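Local coordinates for protein nicotinate-nucleotide pyrophosphorylase (PDB 3L0G) that probably converts quinolinate and phosphoribosyl pyrophosphate into nicotinate mononucleotide, pyrophosphate and carbon dioxide on the way to NAD, at residues I24-I29 with I70-E75; S127-I132 with M159-S164; V55-N60 with E75-N80. All blocks are in the same frame, centred on the assembly; numbering follows the deposited sequence.

From the N terminus, the segment 24-29 leads into helix 27-38, and interaction 1 closes a loop by bringing it against helix 70-79. Interaction 3 opens within that loop, at strand 54-61, and closes the connection from this strand to helix 70-79 at 75-80; the two contacts therefore cross and share Glu75. Helix 70-79 thus packs on the start of helix 27-38 through its first part and on strand 54-61 of the antiparallel sheet through its later part. Interaction 2 comes later, in series, closing the connection between helices 116-139 and 158-167. It does not touch interaction 3, but its Leu160 and Tyr163 meet Phe26 of interaction 1, linking helix 158-167 to the N-terminal layer.

Interaction 1: I24-I29 with I70-E75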
ATOM      1  N   ILE C  24      -6.324   1.255  13.488  1.00 23.19           N
ATOM      2  CA  ILE C  24      -5.437   0.467  12.634  1.00 21.84           C
ATOM      3  C   ILE C  24      -6.064   0.239  11.234  1.00 19.74           C
ATOM      4  O   ILE C  24      -7.263   0.027  11.142  1.00 18.78           O
ATOM      5  CB  ILE C  24      -5.152  -0.879  13.333  1.00 21.93           C
ATOM      6  CG1 ILE C  24      -4.096  -1.688  12.572  1.00 22.37           C
ATOM      7  CG2 ILE C  24      -6.497  -1.666  13.577  1.00 22.21           C
ATOM      8  CD1 ILE C  24      -3.423  -2.738  13.446  1.00 22.45           C
ATOM      9  N   SER C  25      -5.267   0.311  10.164  1.00 17.72           N
ATOM     10  CA  SER C  25      -5.763   0.004   8.800  1.00 16.31           C
ATOM     11  C   SER C  25      -5.193  -1.293   8.238  1.00 14.91           C
ATOM     12  O   SER C  25      -3.974  -1.454   8.188  1.00 15.06           O
ATOM     13  CB  SER C  25      -5.419   1.118   7.817  1.00 16.46           C
ATOM     14  OG  SER C  25      -5.919   0.819   6.514  1.00 16.09           O
ATOM     15  N   PHE C  26      -6.068  -2.192   7.777  1.00 12.76           N
ATOM     16  CA  PHE C  26      -5.633  -3.423   7.135  1.00 11.71           C
ATOM     17  C   PHE C  26      -5.764  -3.353   5.607  1.00 10.63           C
ATOM     18  O   PHE C  26      -5.596  -4.362   4.915  1.00  8.90           O
ATOM     19  CB  PHE C  26      -6.435  -4.617   7.691  1.00 12.27           C
ATOM     20  CG  PHE C  26      -6.349  -4.773   9.192  1.00 11.60           C
ATOM     21  CD1 PHE C  26      -5.160  -5.080   9.796  1.00 13.33           C
ATOM     22  CD2 PHE C  26      -7.469  -4.639   9.983  1.00 12.67           C
ATOM     23  CE1 PHE C  26      -5.093  -5.261  11.164  1.00 13.55           C
ATOM     24  CE2 PHE C  26      -7.398  -4.794  11.336  1.00 15.33           C
ATOM     25  CZ  PHE C  26      -6.204  -5.114  11.929  1.00 13.59           C
ATOM     26  N   SER C  27      -6.062  -2.169   5.064  1.00  9.52           N
ATOM     27  CA  SER C  27      -6.387  -2.088   3.630  1.00  9.07           C
ATOM     28  C   SER C  27      -5.214  -2.536   2.730  1.00  9.33           C
ATOM     29  O   SER C  27      -5.414  -3.213   1.712  1.00  8.94           O
ATOM     30  CB  SER C  27      -6.842  -0.673   3.241  1.00  9.31           C
ATOM     31  OG  SER C  27      -8.015  -0.283   3.962  1.00  7.88           O
ATOM     32  N   GLU C  28      -3.997  -2.161   3.092  1.00  9.62           N
ATOM     33  CA  GLU C  28      -2.832  -2.514   2.278  1.00 10.35           C
ATOM     34  C   GLU C  28      -2.586  -4.042   2.276  1.00 10.11           C
ATOM     35  O   GLU C  28      -2.413  -4.646   1.213  1.00 10.20           O
ATOM     36  CB  GLU C  28      -1.569  -1.765   2.750  1.00 10.68           C
ATOM     37  CG  GLU C  28      -0.354  -2.080   1.890  1.00 13.73           C
ATOM     38  CD  GLU C  28       0.930  -1.355   2.311  1.00 18.19           C
ATOM     39  OE1 GLU C  28       1.018  -0.875   3.474  1.00 19.26           O
ATOM     40  OE2 GLU C  28       1.855  -1.281   1.454  1.00 20.06           O
ATOM     41  N   ILE C  29      -2.565  -4.658   3.461  1.00  9.99           N
ATOM     42  CA  ILE C  29      -2.324  -6.116   3.534  1.00  9.27           C
ATOM     43  C   ILE C  29      -3.478  -6.893   2.893  1.00  9.06           C
ATOM     44  O   ILE C  29      -3.259  -7.907   2.238  1.00  8.03           O
ATOM     45  CB  ILE C  29      -2.006  -6.621   4.972  1.00  9.22           C
ATOM     46  CG1 ILE C  29      -3.234  -6.565   5.918  1.00 10.53           C
ATOM     47  CG2 ILE C  29      -0.806  -5.872   5.526  1.00  8.11           C
ATOM     48  CD1 ILE C  29      -2.942  -7.313   7.292  1.00  8.24           C
ATOM     49  N   ILE C  70     -11.819 -10.169  12.563  1.00  8.16           N
ATOM     50  CA  ILE C  70     -13.156  -9.846  12.037  1.00  8.53           C
ATOM     51  C   ILE C  70     -13.206  -8.541  11.227  1.00  8.35           C
ATOM     52  O   ILE C  70     -13.905  -8.488  10.197  1.00  8.85           O
ATOM     53  CB  ILE C  70     -14.247  -9.835  13.129  1.00  8.63           C
ATOM     54  CG1 ILE C  70     -14.445 -11.214  13.718  1.00  8.47           C
ATOM     55  CG2 ILE C  70     -15.598  -9.377  12.547  1.00 10.15           C
ATOM     56  CD1 ILE C  70     -15.133 -12.182  12.740  1.00  9.90           C
ATOM     57  N   PRO C  71     -12.472  -7.484  11.656  1.00  8.04           N
ATOM     58  CA  PRO C  71     -12.517  -6.264  10.796  1.00  8.20           C
ATOM     59  C   PRO C  71     -11.989  -6.486   9.372  1.00  8.89           C
ATOM     60  O   PRO C  71     -12.411  -5.805   8.452  1.00  9.32           O
ATOM     61  CB  PRO C  71     -11.666  -5.238  11.576  1.00  8.01           C
ATOM     62  CG  PRO C  71     -11.782  -5.716  13.072  1.00  7.13           C
ATOM     63  CD  PRO C  71     -11.751  -7.245  12.928  1.00  7.65           C
ATOM     64  N   ILE C  72     -11.111  -7.465   9.177  1.00  9.26           N
ATOM     65  CA  ILE C  72     -10.610  -7.759   7.851  1.00  9.70           C
ATOM     66  C   ILE C  72     -11.694  -8.416   7.011  1.00 10.13           C
ATOM     67  O   ILE C  72     -11.900  -8.063   5.856  1.00  9.23           O
ATOM     68  CB  ILE C  72      -9.382  -8.669   7.908  1.00  9.97           C
ATOM     69  CG1 ILE C  72      -8.203  -7.844   8.397  1.00  9.45           C
ATOM     70  CG2 ILE C  72      -9.104  -9.256   6.532  1.00  7.61           C
ATOM     71  CD1 ILE C  72      -7.134  -8.638   9.122  1.00 10.62           C
ATOM     72  N   LEU C  73     -12.383  -9.368   7.622  1.00 10.34           N
ATOM     73  CA  LEU C  73     -13.512 -10.018   7.015  1.00 11.42           C
ATOM     74  C   LEU C  73     -14.578  -8.975   6.638  1.00 11.63           C
ATOM     75  O   LEU C  73     -15.119  -9.008   5.532  1.00 11.70           O
ATOM     76  CB  LEU C  73     -14.073 -11.043   8.005  1.00 11.26           C
ATOM     77  CG  LEU C  73     -15.331 -11.777   7.561  1.00 13.57           C
ATOM     78  CD1 LEU C  73     -15.438 -13.175   8.240  1.00 13.63           C
ATOM     79  CD2 LEU C  73     -16.582 -10.915   7.811  1.00 13.59           C
ATOM     80  N   GLU C  74     -14.852  -8.034   7.545  1.00 12.25           N
ATOM     81  CA  GLU C  74     -15.783  -6.958   7.248  1.00 13.00           C
ATOM     82  C   GLU C  74     -15.341  -6.141   6.038  1.00 13.33           C
ATOM     83  O   GLU C  74     -16.155  -5.836   5.165  1.00 12.83           O
ATOM     84  CB  GLU C  74     -16.007  -6.027   8.447  1.00 13.90           C
ATOM     85  CG  GLU C  74     -16.551  -6.707   9.725  1.00 17.01           C
ATOM     86  CD  GLU C  74     -16.702  -5.729  10.910  1.00 20.45           C
ATOM     87  OE1 GLU C  74     -17.691  -4.976  10.890  1.00 24.29           O
ATOM     88  OE2 GLU C  74     -15.858  -5.706  11.842  1.00 23.81           O
ATOM     89  N   GLU C  75     -14.056  -5.789   5.970  1.00 13.63           N
ATOM     90  CA  GLU C  75     -13.604  -4.904   4.894  1.00 13.06           C
ATOM     91  C   GLU C  75     -13.702  -5.606   3.538  1.00 12.79           C
ATOM     92  O   GLU C  75     -14.160  -5.017   2.558  1.00 12.70           O
ATOM     93  CB  GLU C  75     -12.177  -4.403   5.140  1.00 13.16           C
ATOM     94  CG  GLU C  75     -11.861  -3.231   4.238  1.00 14.26           C
ATOM     95  CD  GLU C  75     -10.570  -2.540   4.571  1.00 14.70           C
ATOM     96  OE1 GLU C  75     -10.306  -2.303   5.765  1.00 17.17           O
ATOM     97  OE2 GLU C  75      -9.839  -2.203   3.619  1.00 14.10           O
TER
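Phe26 and Ile72 bring the two backbones nearest, their CA atoms 6.6 Å apart; farther on, Ser27 faces Glu75 with 7.8 Å between CA atoms. The chain enters as an irregular segment and turns at Phe26, the N-cap position of helix 27-38, whereas 70-75 is the first part of helix 70-79. Phe26 starts toward that helix, and its ring then runs back alongside its own segment. The side chains of Phe26 and Ile72 cross at about a right angle, and Ile72 CD1 lies over one face of the ring, 4.1 Å from the centroid and 15° off the normal, a CH-pi contact. CG1 of Ile72 supports the same side at 3.7 Å from Phe26 CD2. This branch gets there because CG1 stands anti to the carbonyl carbon of Ile72 (chi1 -74°). Pro71 comes up at the ring edge, its CB 4.3 Å from Phe26 CE2. The contact belongs to the helical layer of the N-terminal alpha/beta sandwich domain of quinolinate phosphoribosyltransferases, where helix 158-167 also arrives: Tyr163 meets the Phe26 ring edge-to-face, and Leu160 packs on both Phe26 and Ile72. Alongside this apolar patch, Ser27 OG donates to Glu75 OE2 at 2.7 Å, reaching the syn side of the carboxylate and lying 17° out of its plane. Glu75 spans the gap with an extended chain. Ser27 of a second subunit packs against both Ser27 and Glu75, placing this bond at a subunit interface, and Glu28 OE2 forms a salt bridge with Lys35 of a third subunit.

Interaction 2: S127-I132 with M159-S164; sequences SGIASI and MLDKYS
Ala130 and Ser164 mark the tight spot of this helix pair, with CA atoms 4.9 Å apart. The small residues let the backbones themselves touch: Ala130 CA lies 3.3 Å from Ser164 O, a CA-H...O contact with 133° at the hydrogen. Next to it Ile129 points toward the other helix and divides its work between two branches. CG2 rests on Ser164 CB at 3.7 Å, while CD1 reaches across the carboxylate of Asp161 and comes to 3.3 Å from OD1. That acid is held by polar partners, OD1 by His125 and OD2 by Thr154, so the methyl packs against a group already fixed in place. Ser164 turns OG back to its own helix (chi1 -58°), bonding Leu160 O at 2.8 Å from the face opposite to that used by Ser164 N; its CB is thus presented to Ile129. Away from this point the packing opens. Met159 is exposed and takes no part. Ser131 points away from the partner helix; its OG bonds Val66 N and also Ser127 O in its own helix. The axes of the two short segments approach to 8.7 Å and cross at -36°. This is buried helix-helix packing in which Ala130 and Ser164 allow a close approach beside Ile129, where the long helix 116-139 runs from the N-terminal sandwich toward the alpha/beta-barrel domain.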
ATOM      1  N   SER C 127      -6.507 -15.265  14.599  1.00  6.27           N
ATOM      2  CA  SER C 127      -7.078 -15.971  15.738  1.00  6.92           C
ATOM      3  C   SER C 127      -6.058 -16.915  16.404  1.00  6.97           C
ATOM      4  O   SER C 127      -6.094 -17.120  17.632  1.00  7.34           O
ATOM      5  CB  SER C 127      -8.375 -16.715  15.350  1.00  7.28           C
ATOM      6  OG  SER C 127      -9.439 -15.795  15.122  1.00  9.22           O
ATOM      7  N   GLY C 128      -5.149 -17.485  15.612  1.00  6.11           N
ATOM      8  CA  GLY C 128      -4.068 -18.299  16.185  1.00  6.45           C
ATOM      9  C   GLY C 128      -3.190 -17.493  17.125  1.00  6.65           C
ATOM     10  O   GLY C 128      -2.869 -17.928  18.226  1.00  7.25           O
ATOM     11  N   ILE C 129      -2.817 -16.293  16.716  1.00  6.95           N
ATOM     12  CA  ILE C 129      -2.031 -15.413  17.601  1.00  7.52           C
ATOM     13  C   ILE C 129      -2.813 -14.967  18.852  1.00  7.92           C
ATOM     14  O   ILE C 129      -2.325 -15.061  19.966  1.00  8.76           O
ATOM     15  CB  ILE C 129      -1.501 -14.225  16.822  1.00  7.93           C
ATOM     16  CG1 ILE C 129      -0.519 -14.729  15.751  1.00  6.02           C
ATOM     17  CG2 ILE C 129      -0.837 -13.196  17.762  1.00  4.92           C
ATOM     18  CD1 ILE C 129      -0.072 -13.642  14.717  1.00  5.77           C
ATOM     19  N   ALA C 130      -4.047 -14.524  18.675  1.00  8.34           N
ATOM     20  CA  ALA C 130      -4.844 -14.051  19.805  1.00  7.78           C
ATOM     21  C   ALA C 130      -5.036 -15.197  20.793  1.00  7.26           C
ATOM     22  O   ALA C 130      -4.929 -14.993  21.981  1.00  6.87           O
ATOM     23  CB  ALA C 130      -6.188 -13.511  19.337  1.00  6.91           C
ATOM     24  N   SER C 131      -5.274 -16.410  20.289  1.00  7.38           N
ATOM     25  CA  SER C 131      -5.506 -17.556  21.155  1.00  7.59           C
ATOM     26  C   SER C 131      -4.244 -18.014  21.902  1.00  8.00           C
ATOM     27  O   SER C 131      -4.315 -18.304  23.096  1.00  7.36           O
ATOM     28  CB  SER C 131      -6.108 -18.714  20.361  1.00  7.70           C
ATOM     29  OG  SER C 131      -7.270 -18.286  19.646  1.00  7.34           O
ATOM     30  N   ILE C 132      -3.082 -18.069  21.247  1.00  8.13           N
ATOM     31  CA  ILE C 132      -1.870 -18.486  21.996  1.00  9.19           C
ATOM     32  C   ILE C 132      -1.514 -17.412  23.065  1.00  9.30           C
ATOM     33  O   ILE C 132      -1.135 -17.729  24.198  1.00 10.33           O
ATOM     34  CB  ILE C 132      -0.672 -18.868  21.069  1.00  9.33           C
ATOM     35  CG1 ILE C 132       0.437 -19.554  21.871  1.00 10.73           C
ATOM     36  CG2 ILE C 132      -0.093 -17.657  20.374  1.00  4.89           C
ATOM     37  CD1 ILE C 132      -0.050 -20.780  22.695  1.00 15.64           C
ATOM     38  N   MET C 159       1.909  -5.295  11.922  1.00  6.71           N
ATOM     39  CA  MET C 159       0.873  -4.588  12.667  1.00  7.43           C
ATOM     40  C   MET C 159      -0.292  -5.533  12.930  1.00  7.16           C
ATOM     41  O   MET C 159      -0.847  -5.504  14.011  1.00  7.86           O
ATOM     42  CB  MET C 159       0.458  -3.272  11.952  1.00  8.15           C
ATOM     43  CG  MET C 159       1.535  -2.175  11.997  1.00  8.94           C
ATOM     44  SD  MET C 159       2.127  -1.793  13.678  1.00 14.83           S
ATOM     45  CE  MET C 159       0.610  -1.064  14.364  1.00 15.10           C
ATOM     46  N   LEU C 160      -0.661  -6.397  11.980  1.00  6.97           N
ATOM     47  CA  LEU C 160      -1.708  -7.399  12.292  1.00  7.21           C
ATOM     48  C   LEU C 160      -1.297  -8.317  13.462  1.00  7.07           C
ATOM     49  O   LEU C 160      -2.122  -8.688  14.297  1.00  7.42           O
ATOM     50  CB  LEU C 160      -2.031  -8.264  11.082  1.00  7.47           C
ATOM     51  CG  LEU C 160      -3.038  -9.390  11.324  1.00  6.65           C
ATOM     52  CD1 LEU C 160      -4.358  -8.838  11.901  1.00  7.90           C
ATOM     53  CD2 LEU C 160      -3.249 -10.164  10.062  1.00  6.94           C
ATOM     54  N   ASP C 161      -0.019  -8.686  13.517  1.00  8.46           N
ATOM     55  CA  ASP C 161       0.460  -9.639  14.541  1.00  7.82           C
ATOM     56  C   ASP C 161       0.441  -8.981  15.914  1.00  7.74           C
ATOM     57  O   ASP C 161      -0.100  -9.544  16.887  1.00  6.66           O
ATOM     58  CB  ASP C 161       1.842 -10.205  14.182  1.00  8.15           C
ATOM     59  CG  ASP C 161       1.788 -11.252  13.038  1.00  8.63           C
ATOM     60  OD1 ASP C 161       0.708 -11.454  12.412  1.00  9.88           O
ATOM     61  OD2 ASP C 161       2.847 -11.860  12.749  1.00 11.67           O
ATOM     62  N   LYS C 162       0.950  -7.753  15.985  1.00  7.68           N
ATOM     63  CA  LYS C 162       0.928  -7.025  17.242  1.00  7.93           C
ATOM     64  C   LYS C 162      -0.510  -6.711  17.672  1.00  8.06           C
ATOM     65  O   LYS C 162      -0.802  -6.796  18.835  1.00  7.45           O
ATOM     66  CB  LYS C 162       1.796  -5.763  17.209  1.00  7.91           C
ATOM     67  CG  LYS C 162       3.294  -6.074  17.362  1.00  7.89           C
ATOM     68  CD  LYS C 162       4.132  -4.858  17.195  1.00  6.42           C
ATOM     69  CE  LYS C 162       5.574  -5.120  17.591  1.00  5.73           C
ATOM     70  NZ  LYS C 162       5.684  -5.285  19.045  1.00  5.79           N
ATOM     71  N   TYR C 163      -1.388  -6.365  16.735  1.00  8.37           N
ATOM     72  CA  TYR C 163      -2.807  -6.179  17.034  1.00  8.60           C
ATOM     73  C   TYR C 163      -3.452  -7.445  17.651  1.00  8.32           C
ATOM     74  O   TYR C 163      -4.273  -7.372  18.567  1.00  7.41           O
ATOM     75  CB  TYR C 163      -3.554  -5.809  15.732  1.00  8.98           C
ATOM     76  CG  TYR C 163      -5.070  -5.900  15.821  1.00  9.62           C
ATOM     77  CD1 TYR C 163      -5.826  -4.881  16.407  1.00 12.17           C
ATOM     78  CD2 TYR C 163      -5.753  -6.978  15.303  1.00 11.63           C
ATOM     79  CE1 TYR C 163      -7.234  -4.974  16.489  1.00 12.15           C
ATOM     80  CE2 TYR C 163      -7.165  -7.066  15.381  1.00 10.40           C
ATOM     81  CZ  TYR C 163      -7.885  -6.075  15.971  1.00 11.52           C
ATOM     82  OH  TYR C 163      -9.269  -6.205  16.035  1.00  8.91           O
ATOM     83  N   SER C 164      -3.080  -8.604  17.121  1.00  7.73           N
ATOM     84  CA  SER C 164      -3.709  -9.855  17.530  1.00  6.83           C
ATOM     85  C   SER C 164      -3.216 -10.272  18.930  1.00  7.14           C
ATOM     86  O   SER C 164      -3.986 -10.844  19.739  1.00  6.53           O
ATOM     87  CB  SER C 164      -3.440 -10.945  16.492  1.00  6.89           C
ATOM     88  OG  SER C 164      -3.897 -10.614  15.183  1.00  5.84           O
TER

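Interaction 3: V55-N60 with E75-N80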
ATOM      1  N   VAL C  55     -26.238 -18.247  -2.405  1.00 12.20           N
ATOM      2  CA  VAL C  55     -25.966 -19.218  -1.354  1.00 11.50           C
ATOM      3  C   VAL C  55     -26.078 -18.577   0.023  1.00 11.71           C
ATOM      4  O   VAL C  55     -25.702 -17.417   0.192  1.00 11.33           O
ATOM      5  CB  VAL C  55     -24.549 -19.834  -1.480  1.00 11.91           C
ATOM      6  CG1 VAL C  55     -24.423 -20.683  -2.749  1.00 10.27           C
ATOM      7  CG2 VAL C  55     -23.448 -18.754  -1.392  1.00 10.42           C
ATOM      8  N   ASN C  56     -26.619 -19.329   0.986  1.00 11.92           N
ATOM      9  CA  ASN C  56     -26.458 -19.012   2.396  1.00 12.51           C
ATOM     10  C   ASN C  56     -25.122 -19.544   2.863  1.00 12.09           C
ATOM     11  O   ASN C  56     -24.763 -20.676   2.565  1.00 12.65           O
ATOM     12  CB  ASN C  56     -27.600 -19.596   3.257  1.00 12.68           C
ATOM     13  CG  ASN C  56     -28.960 -18.966   2.930  1.00 15.58           C
ATOM     14  OD1 ASN C  56     -29.036 -17.814   2.507  1.00 18.55           O
ATOM     15  ND2 ASN C  56     -30.036 -19.729   3.119  1.00 18.32           N
ATOM     16  N   PHE C  57     -24.389 -18.726   3.605  1.00 12.21           N
ATOM     17  CA  PHE C  57     -23.066 -19.108   4.102  1.00 11.72           C
ATOM     18  C   PHE C  57     -22.893 -18.828   5.585  1.00 10.87           C
ATOM     19  O   PHE C  57     -23.575 -17.973   6.141  1.00 10.28           O
ATOM     20  CB  PHE C  57     -21.984 -18.370   3.306  1.00 11.98           C
ATOM     21  CG  PHE C  57     -21.815 -16.921   3.671  1.00 10.72           C
ATOM     22  CD1 PHE C  57     -20.904 -16.538   4.645  1.00 11.22           C
ATOM     23  CD2 PHE C  57     -22.532 -15.931   3.012  1.00 12.43           C
ATOM     24  CE1 PHE C  57     -20.729 -15.208   4.979  1.00 10.93           C
ATOM     25  CE2 PHE C  57     -22.363 -14.589   3.354  1.00 11.18           C
ATOM     26  CZ  PHE C  57     -21.470 -14.237   4.340  1.00 11.63           C
ATOM     27  N   ALA C  58     -21.942 -19.533   6.191  1.00 10.71           N
ATOM     28  CA  ALA C  58     -21.476 -19.294   7.546  1.00 10.66           C
ATOM     29  C   ALA C  58     -19.970 -19.555   7.674  1.00 10.99           C
ATOM     30  O   ALA C  58     -19.431 -20.528   7.112  1.00 11.63           O
ATOM     31  CB  ALA C  58     -22.242 -20.192   8.548  1.00 10.75           C
ATOM     32  N   ILE C  59     -19.299 -18.689   8.421  1.00 10.25           N
ATOM     33  CA  ILE C  59     -17.913 -18.868   8.777  1.00  9.97           C
ATOM     34  C   ILE C  59     -17.965 -19.457  10.164  1.00 10.10           C
ATOM     35  O   ILE C  59     -18.418 -18.790  11.077  1.00 10.37           O
ATOM     36  CB  ILE C  59     -17.170 -17.503   8.831  1.00 10.23           C
ATOM     37  CG1 ILE C  59     -17.260 -16.778   7.479  1.00  9.36           C
ATOM     38  CG2 ILE C  59     -15.728 -17.682   9.284  1.00  9.26           C
ATOM     39  CD1 ILE C  59     -16.124 -17.022   6.565  1.00 13.13           C
ATOM     40  N   ASN C  60     -17.517 -20.707  10.308  1.00  9.36           N
ATOM     41  CA  ASN C  60     -17.698 -21.482  11.516  1.00  8.84           C
ATOM     42  C   ASN C  60     -16.359 -21.944  12.047  1.00  8.53           C
ATOM     43  O   ASN C  60     -15.518 -22.427  11.295  1.00  8.07           O
ATOM     44  CB  ASN C  60     -18.591 -22.722  11.225  1.00  8.91           C
ATOM     45  CG  ASN C  60     -20.046 -22.354  11.005  1.00  9.40           C
ATOM     46  OD1 ASN C  60     -20.565 -21.421  11.646  1.00 10.68           O
ATOM     47  ND2 ASN C  60     -20.724 -23.097  10.120  1.00  7.47           N
ATOM     48  N   GLU C  75     -14.056  -5.789   5.970  1.00 13.63           N
ATOM     49  CA  GLU C  75     -13.604  -4.904   4.894  1.00 13.06           C
ATOM     50  C   GLU C  75     -13.702  -5.606   3.538  1.00 12.79           C
ATOM     51  O   GLU C  75     -14.160  -5.017   2.558  1.00 12.70           O
ATOM     52  CB  GLU C  75     -12.177  -4.403   5.140  1.00 13.16           C
ATOM     53  CG  GLU C  75     -11.861  -3.231   4.238  1.00 14.26           C
ATOM     54  CD  GLU C  75     -10.570  -2.540   4.571  1.00 14.70           C
ATOM     55  OE1 GLU C  75     -10.306  -2.303   5.765  1.00 17.17           O
ATOM     56  OE2 GLU C  75      -9.839  -2.203   3.619  1.00 14.10           O
ATOM     57  N   VAL C  76     -13.275  -6.861   3.485  1.00 12.36           N
ATOM     58  CA  VAL C  76     -13.403  -7.655   2.263  1.00 12.93           C
ATOM     59  C   VAL C  76     -14.873  -7.832   1.820  1.00 13.89           C
ATOM     60  O   VAL C  76     -15.201  -7.629   0.633  1.00 14.41           O
ATOM     61  CB  VAL C  76     -12.715  -9.051   2.393  1.00 12.73           C
ATOM     62  CG1 VAL C  76     -12.836  -9.830   1.086  1.00 12.90           C
ATOM     63  CG2 VAL C  76     -11.261  -8.903   2.788  1.00 11.27           C
ATOM     64  N   PHE C  77     -15.760  -8.196   2.747  1.00 14.27           N
ATOM     65  CA  PHE C  77     -17.172  -8.352   2.384  1.00 14.67           C
ATOM     66  C   PHE C  77     -17.737  -7.035   1.886  1.00 15.34           C
ATOM     67  O   PHE C  77     -18.534  -7.038   0.936  1.00 14.59           O
ATOM     68  CB  PHE C  77     -18.059  -8.913   3.514  1.00 14.33           C
ATOM     69  CG  PHE C  77     -17.916 -10.425   3.762  1.00 13.94           C
ATOM     70  CD1 PHE C  77     -17.294 -11.276   2.855  1.00 14.73           C
ATOM     71  CD2 PHE C  77     -18.431 -10.973   4.906  1.00 14.04           C
ATOM     72  CE1 PHE C  77     -17.174 -12.639   3.110  1.00 14.99           C
ATOM     73  CE2 PHE C  77     -18.322 -12.358   5.173  1.00 15.91           C
ATOM     74  CZ  PHE C  77     -17.693 -13.181   4.270  1.00 16.68           C
ATOM     75  N   ASN C  78     -17.306  -5.922   2.501  1.00 16.32           N
ATOM     76  CA  ASN C  78     -17.804  -4.582   2.160  1.00 16.85           C
ATOM     77  C   ASN C  78     -17.356  -4.059   0.794  1.00 17.75           C
ATOM     78  O   ASN C  78     -17.965  -3.150   0.272  1.00 17.08           O
ATOM     79  CB  ASN C  78     -17.450  -3.545   3.248  1.00 16.67           C
ATOM     80  CG  ASN C  78     -18.212  -3.775   4.541  1.00 17.54           C
ATOM     81  OD1 ASN C  78     -17.864  -3.238   5.617  1.00 18.95           O
ATOM     82  ND2 ASN C  78     -19.232  -4.596   4.459  1.00 14.29           N
ATOM     83  N   MET C  79     -16.314  -4.650   0.217  1.00 18.74           N
ATOM     84  CA  MET C  79     -15.919  -4.341  -1.158  1.00 20.60           C
ATOM     85  C   MET C  79     -16.977  -4.824  -2.156  1.00 21.17           C
ATOM     86  O   MET C  79     -17.099  -4.262  -3.233  1.00 21.34           O
ATOM     87  CB  MET C  79     -14.566  -4.994  -1.498  1.00 21.14           C
ATOM     88  CG  MET C  79     -13.415  -4.508  -0.642  1.00 24.13           C
ATOM     89  SD  MET C  79     -11.921  -5.507  -0.906  1.00 31.71           S
ATOM     90  CE  MET C  79     -11.476  -4.968  -2.559  1.00 29.62           C
ATOM     91  N   ASN C  80     -17.756  -5.837  -1.759  1.00 21.96           N
ATOM     92  CA  ASN C  80     -18.794  -6.474  -2.586  1.00 22.38           C
ATOM     93  C   ASN C  80     -20.215  -6.303  -1.985  1.00 21.96           C
ATOM     94  O   ASN C  80     -20.994  -7.273  -1.932  1.00 21.90           O
ATOM     95  CB  ASN C  80     -18.446  -7.990  -2.708  1.00 23.35           C
ATOM     96  CG  ASN C  80     -16.956  -8.253  -3.078  1.00 26.25           C
ATOM     97  OD1 ASN C  80     -16.561  -8.062  -4.232  1.00 30.86           O
ATOM     98  ND2 ASN C  80     -16.126  -8.663  -2.081  1.00 27.90           N
TER
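Phe57 and Phe77 meet between sheet and helix in the N-terminal alpha/beta sandwich domain: strand 54-61 of the four-stranded antiparallel sheet supplies the first ring, helix 70-79 the second. The contact across the segments is aromatic and apolar. The two side chains arrive from opposite directions, and their rings lie obliquely, centroids 5.4 Å apart and planes at 71°. The CE1-CZ side of Phe57 meets the CE2-CZ side of Phe77, with Phe57 CZ 3.8 Å from Phe77 CE2. Other groups pack round the rings: Leu112 touches both, Leu292 and Ile294 of the neighbouring strand lie on Phe57, and Val103 and Ile119 border Phe77; the Tyr86 ring also meets Phe77, and its OH is hydrogen-bonded to Asn78 ND2. Ile59, two residues along the strand from Phe57, points to the same side of the sheet but only skirts the pair, its CD1 4.7 Å from Phe77 CZ. Hydrogen bonding serves each segment separately. The strand is held on both flanks, Phe57 pairing through its backbone with Gly105 and Ala58 with Asp293, while the Asn60 side chain adds links to Thr101 and Asp293 and so also joins strands 101-108 and 290-294. Within the other segment, Met79 N bonds Val76 O at 3.2 Å and Asn80 N bonds Phe77 O at 3.1 Å. The closest approach between the rings is at Phe57 CE1, 3.7 Å from Phe77 CZ.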